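Local coordinates for TRAP dicarboxylate ABC transporter, substrate-binding protein (Roseobacter denitrificans, PDB 4OVQ) that binds beta-D-glucuronate in a cleft between two lobes, probably handing it to a TRAP transporter as its periplasmic solute-binding protein, at residues A[25-30]-A[81-87]; A[143-149]-A[204-208]; A[164-170]-A[184-190]. One frame throughout, in Å; residues are numbered along the deposited sequence.

In the fold
Contact 1 comes first along the chain and belongs to the five-stranded sheet of one lobe, where strands 25-29 and 84-88 lie side by side. Contacts 2 and 3 share the other lobe. Contact 2 pairs 146-150 with 204-207 at the edge of a four-stranded sheet, and contact 3, 165-168 against 184-187, falls in the chain between those two strands. The centres of contacts 2 and 3 are about 12 Å apart, and Gly-204 makes probable backbone hydrogen bonds to Lys-165 and Arg-167. Contact 1 lies about 25 and 26 Å from them, centre to centre. Glucuronate sits in the cleft, touched by contacts 2 and 3, while contact 1 lies behind the first lobe's share of the pocket.

Contact 1. Residues A[25-30]-A[81-87]; sequences NWRGWN and ALEIGNF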
loop_
_atom_site.group_PDB
_atom_site.type_symbol
_atom_site.label_atom_id
_atom_site.label_comp_id
_atom_site.label_asym_id
_atom_site.label_seq_id
_atom_site.Cartn_x
_atom_site.Cartn_y
_atom_site.Cartn_z
ATOM N N ASN A 25 -7.303 8.104 24.929
ATOM C CA ASN A 25 -5.968 7.584 24.635
ATOM C C ASN A 25 -6.080 6.460 23.611
ATOM O O ASN A 25 -6.586 5.362 23.896
ATOM C CB ASN A 25 -5.305 7.089 25.906
ATOM C CG ASN A 25 -5.193 8.182 26.967
ATOM O OD1 ASN A 25 -5.163 9.375 26.651
ATOM N ND2 ASN A 25 -5.121 7.774 28.234
ATOM N N TRP A 26 -5.624 6.749 22.403
ATOM C CA TRP A 26 -5.819 5.845 21.292
ATOM C C TRP A 26 -4.630 4.917 21.074
ATOM O O TRP A 26 -3.505 5.183 21.511
ATOM C CB TRP A 26 -6.042 6.660 20.007
ATOM C CG TRP A 26 -7.274 7.578 19.991
ATOM C CD1 TRP A 26 -8.342 7.540 20.848
ATOM C CD2 TRP A 26 -7.551 8.639 19.060
ATOM N NE1 TRP A 26 -9.256 8.512 20.505
ATOM C CE2 TRP A 26 -8.792 9.203 19.418
ATOM C CE3 TRP A 26 -6.857 9.178 17.974
ATOM C CZ2 TRP A 26 -9.361 10.270 18.713
ATOM C CZ3 TRP A 26 -7.416 10.228 17.272
ATOM C CH2 TRP A 26 -8.645 10.783 17.655
ATOM N N ARG A 27 -4.896 3.842 20.340
ATOM C CA ARG A 27 -3.857 2.947 19.886
ATOM C C ARG A 27 -3.871 2.928 18.361
ATOM O O ARG A 27 -4.944 3.004 17.747
ATOM C CB ARG A 27 -4.084 1.546 20.450
ATOM C CG ARG A 27 -3.994 1.554 21.964
ATOM C CD ARG A 27 -4.646 0.364 22.592
ATOM N NE ARG A 27 -4.071 -0.880 22.114
ATOM C CZ ARG A 27 -4.701 -1.793 21.374
ATOM N NH1 ARG A 27 -5.964 -1.635 20.985
ATOM N NH2 ARG A 27 -4.045 -2.895 21.020
ATOM N N GLY A 28 -2.680 2.837 17.790
ATOM C CA GLY A 28 -2.513 2.796 16.351
ATOM C C GLY A 28 -1.612 1.678 15.861
ATOM O O GLY A 28 -0.679 1.266 16.552
ATOM N N TRP A 29 -1.886 1.215 14.643
ATOM C CA TRP A 29 -1.119 0.150 13.996
ATOM C C TRP A 29 -0.290 0.633 12.828
ATOM O O TRP A 29 -0.763 1.448 12.007
ATOM C CB TRP A 29 -2.098 -0.936 13.515
ATOM C CG TRP A 29 -1.561 -2.151 12.858
ATOM C CD1 TRP A 29 -1.373 -3.379 13.450
ATOM C CD2 TRP A 29 -1.214 -2.318 11.473
ATOM N NE1 TRP A 29 -0.900 -4.264 12.528
ATOM C CE2 TRP A 29 -0.790 -3.651 11.308
ATOM C CE3 TRP A 29 -1.191 -1.460 10.365
ATOM C CZ2 TRP A 29 -0.351 -4.161 10.068
ATOM C CZ3 TRP A 29 -0.734 -1.946 9.148
ATOM C CH2 TRP A 29 -0.375 -3.305 8.992
ATOM N N ASN A 30 0.929 0.136 12.743
ATOM C CA ASN A 30 1.782 0.318 11.579
ATOM C C ASN A 30 2.626 -0.937 11.441
ATOM O O ASN A 30 3.117 -1.468 12.454
ATOM C CB ASN A 30 2.667 1.573 11.771
ATOM C CG ASN A 30 3.873 1.624 10.822
ATOM O OD1 ASN A 30 3.745 1.371 9.643
ATOM N ND2 ASN A 30 5.057 1.990 11.334
ATOM N N ALA A 81 -11.955 -1.810 17.955
ATOM C CA ALA A 81 -10.993 -2.338 18.907
ATOM C C ALA A 81 -9.645 -1.594 18.857
ATOM O O ALA A 81 -8.869 -1.619 19.823
ATOM C CB ALA A 81 -10.796 -3.802 18.633
ATOM N N LEU A 82 -9.410 -0.912 17.739
ATOM C CA LEU A 82 -8.226 -0.079 17.524
ATOM C C LEU A 82 -8.728 1.195 16.892
ATOM O O LEU A 82 -9.609 1.161 16.056
ATOM C CB LEU A 82 -7.326 -0.801 16.541
ATOM C CG LEU A 82 -5.816 -0.763 16.622
ATOM C CD1 LEU A 82 -5.350 -1.064 18.039
ATOM C CD2 LEU A 82 -5.285 -1.788 15.616
ATOM N N GLU A 83 -8.182 2.338 17.265
ATOM C CA GLU A 83 -8.681 3.585 16.706
ATOM C C GLU A 83 -8.031 3.955 15.363
ATOM O O GLU A 83 -8.684 4.536 14.507
ATOM C CB GLU A 83 -8.443 4.740 17.696
ATOM C CG GLU A 83 -9.218 4.589 19.031
ATOM C CD GLU A 83 -8.618 3.576 20.028
ATOM O OE1 GLU A 83 -7.509 3.037 19.854
ATOM O OE2 GLU A 83 -9.317 3.295 21.026
ATOM N N ILE A 84 -6.747 3.652 15.221
ATOM C CA ILE A 84 -5.947 4.223 14.142
ATOM C C ILE A 84 -5.152 3.146 13.439
ATOM O O ILE A 84 -4.616 2.233 14.083
ATOM C CB ILE A 84 -4.963 5.298 14.707
ATOM C CG1 ILE A 84 -5.734 6.510 15.241
ATOM C CG2 ILE A 84 -3.950 5.686 13.663
ATOM C CD1 ILE A 84 -6.380 7.387 14.192
ATOM N N GLY A 85 -5.010 3.294 12.123
ATOM C CA GLY A 85 -4.048 2.492 11.379
ATOM C C GLY A 85 -3.448 3.301 10.246
ATOM O O GLY A 85 -4.068 4.197 9.699
ATOM N N ASN A 86 -2.199 3.025 9.922
ATOM C CA ASN A 86 -1.659 3.377 8.627
ATOM C C ASN A 86 -1.795 2.119 7.772
ATOM O O ASN A 86 -1.048 1.159 7.949
ATOM C CB ASN A 86 -0.196 3.836 8.756
ATOM C CG ASN A 86 0.606 3.673 7.467
ATOM O OD1 ASN A 86 1.775 3.290 7.493
ATOM N ND2 ASN A 86 -0.024 3.940 6.338
ATOM N N PHE A 87 -2.762 2.141 6.877
ATOM C CA PHE A 87 -3.076 1.017 6.032
ATOM C C PHE A 87 -2.743 1.298 4.550
ATOM O O PHE A 87 -3.153 2.316 3.960
ATOM C CB PHE A 87 -4.559 0.625 6.150
ATOM C CG PHE A 87 -4.970 0.180 7.509
ATOM C CD1 PHE A 87 -4.144 -0.633 8.261
ATOM C CD2 PHE A 87 -6.201 0.579 8.016
ATOM C CE1 PHE A 87 -4.524 -1.045 9.531
ATOM C CE2 PHE A 87 -6.609 0.177 9.269
ATOM C CZ PHE A 87 -5.774 -0.638 10.021
HETATM O O HOH W 1 -8.145 3.456 23.570
HETATM O O HOH W 2 -7.482 0.635 21.096
HETATM O O HOH W 3 1.509 0.373 8.271
#
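The indole of Trp-29 meets the Phe-87 ring obliquely, CE3 to CE1 at 3.5 Å with the planes 45° apart. With CG anti to the backbone N (chi1 -178°), Trp-29 also places the rim of its six-membered ring against the backbone carbonyl of Asn-86, which lies near the ring plane with its O 3.3 Å from CZ3. Gly-85 carries no side chain, and the Phe-87 ring lies over its CA. Beside this group Leu-82 sets CD2 against Trp-29 CB. Trp-26 packs with Ile-84 on the other face of the sheet, CE3 to CG1 at 4.0 Å, and takes the methylenes of Glu-83 over one face of its five-membered ring. The Glu-83 carboxylate runs almost parallel to that indole, 8° between planes.

Strands 25-29 and 84-88 are parallel neighbours inside a five-stranded sheet of order 2-1-3-5-4, the topology of type II periplasmic binding proteins; strand 58-62 flanks 25-29 on its other side. Helix 70-79 covers Trp-29 and Phe-87, touching both through Ala-73 and through Gln-70, which binds the glucuronate. Trp-29 N bonds to Ile-84 O, and Asn-86 N to Trp-29 O at 3.0 Å, while Ile-84 N reaches Arg-27 O.

Toward the polar edge, the bend of Glu-83 at its second side-chain torsion brings OE1 to Arg-27 N at 2.8 Å, a straight bond that meets the carboxylate from above its plane. Water 1 joins Glu-83 OE2 to Asn-25 O. The Arg-27 guanidinium lays one face on Leu-82, CZ to CD1 at 3.5 Å, and its NH1 donates to water 2 at 2.7 Å. At the far end of the pair, Asn-86 OD1 accepts from Asn-38 while its ND2 donates to Glu-234, which in turn holds the sugar.

Contact 2. Residues A[143-149]-A[204-208]; sequences AGARSFY and GAENN. With BDP (beta-D-glucopyranuronic acid), chain C.
Ser-147 pairs with Asn-207 and Tyr-149 with Ala-205 as antiparallel hydrogen-bonded pairs, with Phe-148 and Glu-206 the non-hydrogen-bonded pair between them. This adds strand 204-207 to the edge of the second lobe's four-stranded sheet, where Arg-146, Asn-207 and Asn-208 face the glucuronate. Four backbone bonds join the strands, among them Tyr-149 N to Ala-205 O at 2.9 Å.

The charged contact is a side-on salt bridge. Arg-146 NE donates to Glu-206 OE2 at 2.9 Å, on the syn side but tilted out of the carboxylate plane, while NH2 donates to OE1 from above that plane; both oxygens lie close to the guanidinium plane. Glu-206 is a second-shell residue: His-229 also bonds OE2, and the paired bonds fix how the guanidinium is turned. NH1 meets the ring oxygen O5 of the sugar (BDP) at 3.0 Å, and NH2, already bonded to Glu-206 OE1, uses its other N-H for the sugar carboxylate O6B, also at 3.0 Å.

Packing contacts come from aromatic and amide planes. Tyr-149, with CG wedged between the backbone N and carbonyl carbon (chi1 47°), folds its ring over the backbone of Ala-205 and Glu-206, with CE1 3.7 Å from Ala-205 CB. Its hydroxyl bonds to His-217 and to water 4, which also bonds Glu-206 O and Asn-207 ND2. The Asn-207 amide lies over one face of the Arg-146 guanidinium.

Amide hydrogen bonds finish the site. Asn-208 ND2 donates to Ala-143 O at 2.8 Å, and Asn-208 OD1 caps the following helix at Ser-211 N. Asn-207 ND2 gives a second hydrogen bond to the sugar's O5, while its OD1 receives the anomeric hydroxyl O1 at 2.6 Å and, on a lone pair, the backbone N of Asn-208 at 2.7 Å.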
loop_
_atom_site.group_PDB
_atom_site.type_symbol
_atom_site.label_atom_id
_atom_site.label_comp_id
_atom_site.label_asym_id
_atom_site.label_seq_id
_atom_site.Cartn_x
_atom_site.Cartn_y
_atom_site.Cartn_z
ATOM N N ALA A 143 3.591 5.202 -1.109
ATOM C CA ALA A 143 4.288 3.910 -1.016
ATOM C C ALA A 143 4.906 3.547 -2.348
ATOM O O ALA A 143 5.216 2.377 -2.604
ATOM C CB ALA A 143 3.355 2.792 -0.545
ATOM N N GLY A 144 5.123 4.559 -3.188
ATOM C CA GLY A 144 5.787 4.354 -4.448
ATOM C C GLY A 144 5.130 3.352 -5.366
ATOM O O GLY A 144 3.932 3.118 -5.306
ATOM N N ALA A 145 5.934 2.859 -6.310
ATOM C CA ALA A 145 5.526 1.759 -7.176
ATOM C C ALA A 145 6.124 0.435 -6.700
ATOM O O ALA A 145 7.275 0.379 -6.260
ATOM C CB ALA A 145 5.956 2.011 -8.598
ATOM N N ARG A 146 5.329 -0.626 -6.838
ATOM C CA ARG A 146 5.733 -1.985 -6.533
ATOM C C ARG A 146 6.271 -2.696 -7.785
ATOM O O ARG A 146 5.667 -2.616 -8.850
ATOM C CB ARG A 146 4.526 -2.772 -5.970
ATOM C CG ARG A 146 3.873 -2.123 -4.789
ATOM C CD ARG A 146 2.606 -2.851 -4.350
ATOM N NE ARG A 146 2.832 -4.185 -3.822
ATOM C CZ ARG A 146 2.869 -4.487 -2.523
ATOM N NH1 ARG A 146 2.841 -3.529 -1.605
ATOM N NH2 ARG A 146 3.037 -5.735 -2.164
ATOM N N SER A 147 7.390 -3.382 -7.623
ATOM C CA SER A 147 8.021 -4.157 -8.691
ATOM C C SER A 147 8.438 -5.545 -8.213
ATOM O O SER A 147 8.618 -5.768 -7.015
ATOM C CB SER A 147 9.269 -3.444 -9.192
ATOM O OG SER A 147 8.933 -2.234 -9.846
ATOM N N PHE A 148 8.624 -6.463 -9.166
ATOM C CA PHE A 148 8.938 -7.840 -8.857
ATOM C C PHE A 148 10.357 -8.028 -8.359
ATOM O O PHE A 148 11.301 -7.380 -8.822
ATOM C CB PHE A 148 8.776 -8.736 -10.103
ATOM C CG PHE A 148 7.360 -8.878 -10.572
ATOM C CD1 PHE A 148 6.422 -9.525 -9.787
ATOM C CD2 PHE A 148 6.968 -8.400 -11.819
ATOM C CE1 PHE A 148 5.120 -9.668 -10.229
ATOM C CE2 PHE A 148 5.683 -8.545 -12.249
ATOM C CZ PHE A 148 4.749 -9.176 -11.440
ATOM N N TYR A 149 10.526 -8.972 -7.449
ATOM C CA TYR A 149 11.848 -9.442 -7.097
ATOM C C TYR A 149 11.853 -10.953 -6.860
ATOM O O TYR A 149 10.865 -11.523 -6.409
ATOM C CB TYR A 149 12.413 -8.700 -5.888
ATOM C CG TYR A 149 11.523 -8.527 -4.661
ATOM C CD1 TYR A 149 11.529 -9.443 -3.644
ATOM C CD2 TYR A 149 10.790 -7.361 -4.482
ATOM C CE1 TYR A 149 10.788 -9.250 -2.488
ATOM C CE2 TYR A 149 10.028 -7.144 -3.339
ATOM C CZ TYR A 149 10.036 -8.098 -2.339
ATOM O OH TYR A 149 9.283 -7.865 -1.201
ATOM N N GLY A 204 9.426 -15.578 -5.360
ATOM C CA GLY A 204 9.568 -14.141 -5.447
ATOM C C GLY A 204 8.395 -13.442 -4.803
ATOM O O GLY A 204 7.473 -14.071 -4.251
ATOM N N ALA A 205 8.443 -12.123 -4.883
ATOM C CA ALA A 205 7.395 -11.278 -4.370
ATOM C C ALA A 205 7.473 -9.949 -5.115
ATOM O O ALA A 205 8.088 -9.861 -6.166
ATOM C CB ALA A 205 7.581 -11.108 -2.877
ATOM N N GLU A 206 6.800 -8.915 -4.614
ATOM C CA GLU A 206 6.826 -7.618 -5.274
ATOM C C GLU A 206 6.566 -6.511 -4.259
ATOM O O GLU A 206 5.763 -6.679 -3.328
ATOM C CB GLU A 206 5.834 -7.582 -6.440
ATOM C CG GLU A 206 4.445 -8.159 -6.181
ATOM C CD GLU A 206 3.499 -7.193 -5.452
ATOM O OE1 GLU A 206 2.952 -7.590 -4.384
ATOM O OE2 GLU A 206 3.280 -6.055 -5.943
ATOM N N ASN A 207 7.271 -5.388 -4.417
ATOM C CA ASN A 207 7.128 -4.303 -3.479
ATOM C C ASN A 207 7.933 -3.098 -3.897
ATOM O O ASN A 207 8.627 -3.134 -4.891
ATOM C CB ASN A 207 7.516 -4.729 -2.063
ATOM C CG ASN A 207 6.562 -4.172 -1.035
ATOM O OD1 ASN A 207 6.355 -2.958 -1.002
ATOM N ND2 ASN A 207 5.938 -5.034 -0.233
ATOM N N ASN A 208 7.804 -2.017 -3.138
ATOM C CA ASN A 208 8.607 -0.817 -3.395
ATOM C C ASN A 208 10.047 -0.997 -2.869
ATOM O O ASN A 208 10.363 -1.959 -2.170
ATOM C CB ASN A 208 7.927 0.384 -2.752
ATOM C CG ASN A 208 7.606 0.165 -1.280
ATOM O OD1 ASN A 208 8.429 -0.291 -0.502
ATOM N ND2 ASN A 208 6.363 0.499 -0.885
HETATM C C1 BDP C . 4.164 -2.420 1.690
HETATM C C2 BDP C . 3.068 -1.696 2.429
HETATM C C3 BDP C . 2.712 -2.520 3.588
HETATM C C4 BDP C . 2.251 -3.868 3.145
HETATM C C5 BDP C . 3.324 -4.547 2.326
HETATM C C6 BDP C . 2.894 -5.922 1.791
HETATM O O2 BDP C . 3.669 -0.440 2.892
HETATM O O3 BDP C . 1.534 -1.854 4.178
HETATM O O4 BDP C . 1.907 -4.700 4.331
HETATM O O5 BDP C . 3.718 -3.738 1.226
HETATM O O6A BDP C . 2.146 -6.652 2.506
HETATM O O1 BDP C . 4.584 -1.747 0.539
HETATM O O6B BDP C . 3.467 -6.264 0.727
HETATM O O HOH W 4 6.548 -7.980 -0.764
#

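Contact 3. Residues A[164-170]-A[184-190]; sequences MKVRVMN and NPSPMAF. With BDP (beta-D-glucopyranuronic acid), chain C.
A beta-alpha-beta unit, strand 165-168, helix 172-180 and strand 184-187, brings Arg-167 up against Met-188 and points it at the sugar carboxylate. The two strands are parallel and joined by a ladder of backbone bonds from Asn-184 N to Met-164 O (2.8 Å) through to Met-188 N on Val-168 O.

Arg-167 leaves the strand with CG anti to its own N and then turns at chi2 (-89°), which lays CG against Met-188 CB and brings the guanidinium to the Met-188 carbonyl. NE and NH2 both donate to Met-188 O, each at 2.9 Å and near the guanidinium plane, a two-nitrogen grip on one carbonyl that, with the two sugar bonds, sets how the guanidinium is turned. Those bonds are nearly straight: NH1 to O6B of BDP at 2.8 Å and NH2 to O6A at 2.9 Å. Phe-190 lays one ring face over the sugar, with C5 above its centre and CD1 3.3 Å from C6. Selenomethionine Met-169 brings CG to within 3.4 Å of O6A.

Val-168 packs on Phe-174 and Ile-178 of helix 172-180, Met-188 touches Ala-196 of helix 193-199, and Lys-165 and Arg-167 bond through their backbones to Gly-204 at the start of strand 204-207.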
loop_
_atom_site.group_PDB
_atom_site.type_symbol
_atom_site.label_atom_id
_atom_site.label_comp_id
_atom_site.label_asym_id
_atom_site.label_seq_id
_atom_site.Cartn_x
_atom_site.Cartn_y
_atom_site.Cartn_z
HETATM N N MSE A 164 6.503 -19.243 -11.958
HETATM C CA MSE A 164 7.099 -18.664 -10.756
HETATM C C MSE A 164 6.053 -18.540 -9.620
HETATM O O MSE A 164 4.948 -18.039 -9.848
HETATM C CB MSE A 164 7.715 -17.292 -11.068
HETATM C CG MSE A 164 8.571 -16.734 -9.951
HETATM SE SE MSE A 164 9.273 -14.960 -10.363
HETATM C CE MSE A 164 10.602 -15.433 -11.667
ATOM N N LYS A 165 6.405 -18.971 -8.404
ATOM C CA LYS A 165 5.528 -18.821 -7.233
ATOM C C LYS A 165 5.788 -17.434 -6.697
ATOM O O LYS A 165 6.878 -17.149 -6.203
ATOM C CB LYS A 165 5.841 -19.840 -6.119
ATOM C CG LYS A 165 5.869 -21.298 -6.551
ATOM C CD LYS A 165 6.350 -22.195 -5.381
ATOM C CE LYS A 165 7.848 -21.972 -5.001
ATOM N NZ LYS A 165 8.738 -22.779 -5.909
ATOM N N VAL A 166 4.808 -16.551 -6.823
ATOM C CA VAL A 166 4.988 -15.158 -6.394
ATOM C C VAL A 166 4.014 -14.802 -5.269
ATOM O O VAL A 166 2.807 -14.950 -5.385
ATOM C CB VAL A 166 4.796 -14.167 -7.556
ATOM C CG1 VAL A 166 5.147 -12.752 -7.083
ATOM C CG2 VAL A 166 5.616 -14.598 -8.803
ATOM N N ARG A 167 4.570 -14.367 -4.144
ATOM C CA ARG A 167 3.759 -13.904 -3.038
ATOM C C ARG A 167 3.129 -12.571 -3.397
ATOM O O ARG A 167 3.772 -11.686 -3.985
ATOM C CB ARG A 167 4.603 -13.733 -1.779
ATOM C CG ARG A 167 3.815 -13.221 -0.533
ATOM C CD ARG A 167 3.791 -11.703 -0.476
ATOM N NE ARG A 167 3.002 -11.168 0.629
ATOM C CZ ARG A 167 2.909 -9.873 0.897
ATOM N NH1 ARG A 167 3.578 -9.010 0.147
ATOM N NH2 ARG A 167 2.167 -9.463 1.922
ATOM N N VAL A 168 1.867 -12.464 -2.997
ATOM C CA VAL A 168 1.120 -11.219 -3.097
ATOM C C VAL A 168 0.365 -10.937 -1.825
ATOM O O VAL A 168 0.226 -11.803 -0.960
ATOM C CB VAL A 168 0.093 -11.243 -4.268
ATOM C CG1 VAL A 168 0.824 -11.231 -5.607
ATOM C CG2 VAL A 168 -0.809 -12.463 -4.187
HETATM N N MSE A 169 -0.114 -9.701 -1.696
HETATM C CA MSE A 169 -1.027 -9.359 -0.601
HETATM C C MSE A 169 -2.365 -10.034 -0.764
HETATM O O MSE A 169 -2.650 -10.572 -1.827
HETATM C CB MSE A 169 -1.226 -7.852 -0.541
HETATM C CG MSE A 169 0.047 -7.059 -0.176
HETATM SE SE MSE A 169 -0.196 -5.163 0.123
HETATM C CE MSE A 169 -0.443 -4.582 -1.746
ATOM N N ASN A 170 -3.160 -9.983 0.312
ATOM C CA ASN A 170 -4.464 -10.632 0.350
ATOM C C ASN A 170 -5.582 -9.860 -0.390
ATOM O O ASN A 170 -6.384 -9.178 0.225
ATOM C CB ASN A 170 -4.832 -10.853 1.816
ATOM C CG ASN A 170 -3.844 -11.754 2.530
ATOM O OD1 ASN A 170 -3.890 -12.981 2.396
ATOM N ND2 ASN A 170 -2.939 -11.162 3.285
ATOM N N ASN A 184 2.181 -18.514 -10.283
ATOM C CA ASN A 184 1.356 -19.155 -9.305
ATOM C C ASN A 184 1.362 -18.255 -8.070
ATOM O O ASN A 184 2.365 -18.120 -7.352
ATOM C CB ASN A 184 1.867 -20.549 -8.974
ATOM C CG ASN A 184 1.893 -21.459 -10.189
ATOM O OD1 ASN A 184 0.858 -21.717 -10.815
ATOM N ND2 ASN A 184 3.077 -21.941 -10.529
ATOM N N PRO A 185 0.253 -17.565 -7.863
ATOM C CA PRO A 185 0.191 -16.608 -6.751
ATOM C C PRO A 185 0.091 -17.274 -5.399
ATOM O O PRO A 185 -0.523 -18.350 -5.270
ATOM C CB PRO A 185 -1.086 -15.827 -7.048
ATOM C CG PRO A 185 -1.924 -16.757 -7.843
ATOM C CD PRO A 185 -0.955 -17.516 -8.714
ATOM N N SER A 186 0.659 -16.607 -4.403
ATOM C CA SER A 186 0.601 -17.081 -3.045
ATOM C C SER A 186 0.289 -15.923 -2.125
ATOM O O SER A 186 1.175 -15.164 -1.734
ATOM C CB SER A 186 1.920 -17.708 -2.673
ATOM O OG SER A 186 1.803 -18.269 -1.405
ATOM N N PRO A 187 -0.985 -15.747 -1.795
ATOM C CA PRO A 187 -1.290 -14.683 -0.846
ATOM C C PRO A 187 -0.771 -15.041 0.533
ATOM O O PRO A 187 -0.989 -16.154 1.027
ATOM C CB PRO A 187 -2.816 -14.630 -0.816
ATOM C CG PRO A 187 -3.263 -15.422 -2.023
ATOM C CD PRO A 187 -2.195 -16.423 -2.289
HETATM N N MSE A 188 -0.109 -14.085 1.174
HETATM C CA MSE A 188 0.562 -14.385 2.419
HETATM C C MSE A 188 0.809 -13.097 3.174
HETATM O O MSE A 188 1.087 -12.048 2.586
HETATM C CB MSE A 188 1.907 -15.052 2.069
HETATM C CG MSE A 188 2.730 -15.444 3.209
HETATM SE SE MSE A 188 4.486 -16.138 2.645
HETATM C CE MSE A 188 4.003 -17.323 1.391
ATOM N N ALA A 189 0.753 -13.188 4.496
ATOM C CA ALA A 189 1.073 -12.083 5.370
ATOM C C ALA A 189 2.492 -11.576 5.111
ATOM O O ALA A 189 3.407 -12.361 4.965
ATOM C CB ALA A 189 0.926 -12.534 6.809
ATOM N N PHE A 190 2.659 -10.267 5.121
ATOM C CA PHE A 190 3.927 -9.618 4.867
ATOM C C PHE A 190 5.025 -10.157 5.766
ATOM O O PHE A 190 6.149 -10.332 5.321
ATOM C CB PHE A 190 3.730 -8.117 5.089
ATOM C CG PHE A 190 4.833 -7.237 4.578
ATOM C CD1 PHE A 190 5.410 -7.430 3.341
ATOM C CD2 PHE A 190 5.271 -6.169 5.367
ATOM C CE1 PHE A 190 6.404 -6.522 2.884
ATOM C CE2 PHE A 190 6.263 -5.299 4.907
ATOM C CZ PHE A 190 6.813 -5.501 3.693
HETATM C C1 BDP C . 4.164 -2.420 1.690
HETATM C C2 BDP C . 3.068 -1.696 2.429
HETATM C C3 BDP C . 2.712 -2.520 3.588
HETATM C C4 BDP C . 2.251 -3.868 3.145
HETATM C C5 BDP C . 3.324 -4.547 2.326
HETATM C C6 BDP C . 2.894 -5.922 1.791
HETATM O O2 BDP C . 3.669 -0.440 2.892
HETATM O O3 BDP C . 1.534 -1.854 4.178
HETATM O O4 BDP C . 1.907 -4.700 4.331
HETATM O O5 BDP C . 3.718 -3.738 1.226
HETATM O O6A BDP C . 2.146 -6.652 2.506
HETATM O O1 BDP C . 4.584 -1.747 0.539
HETATM O O6B BDP C . 3.467 -6.264 0.727
#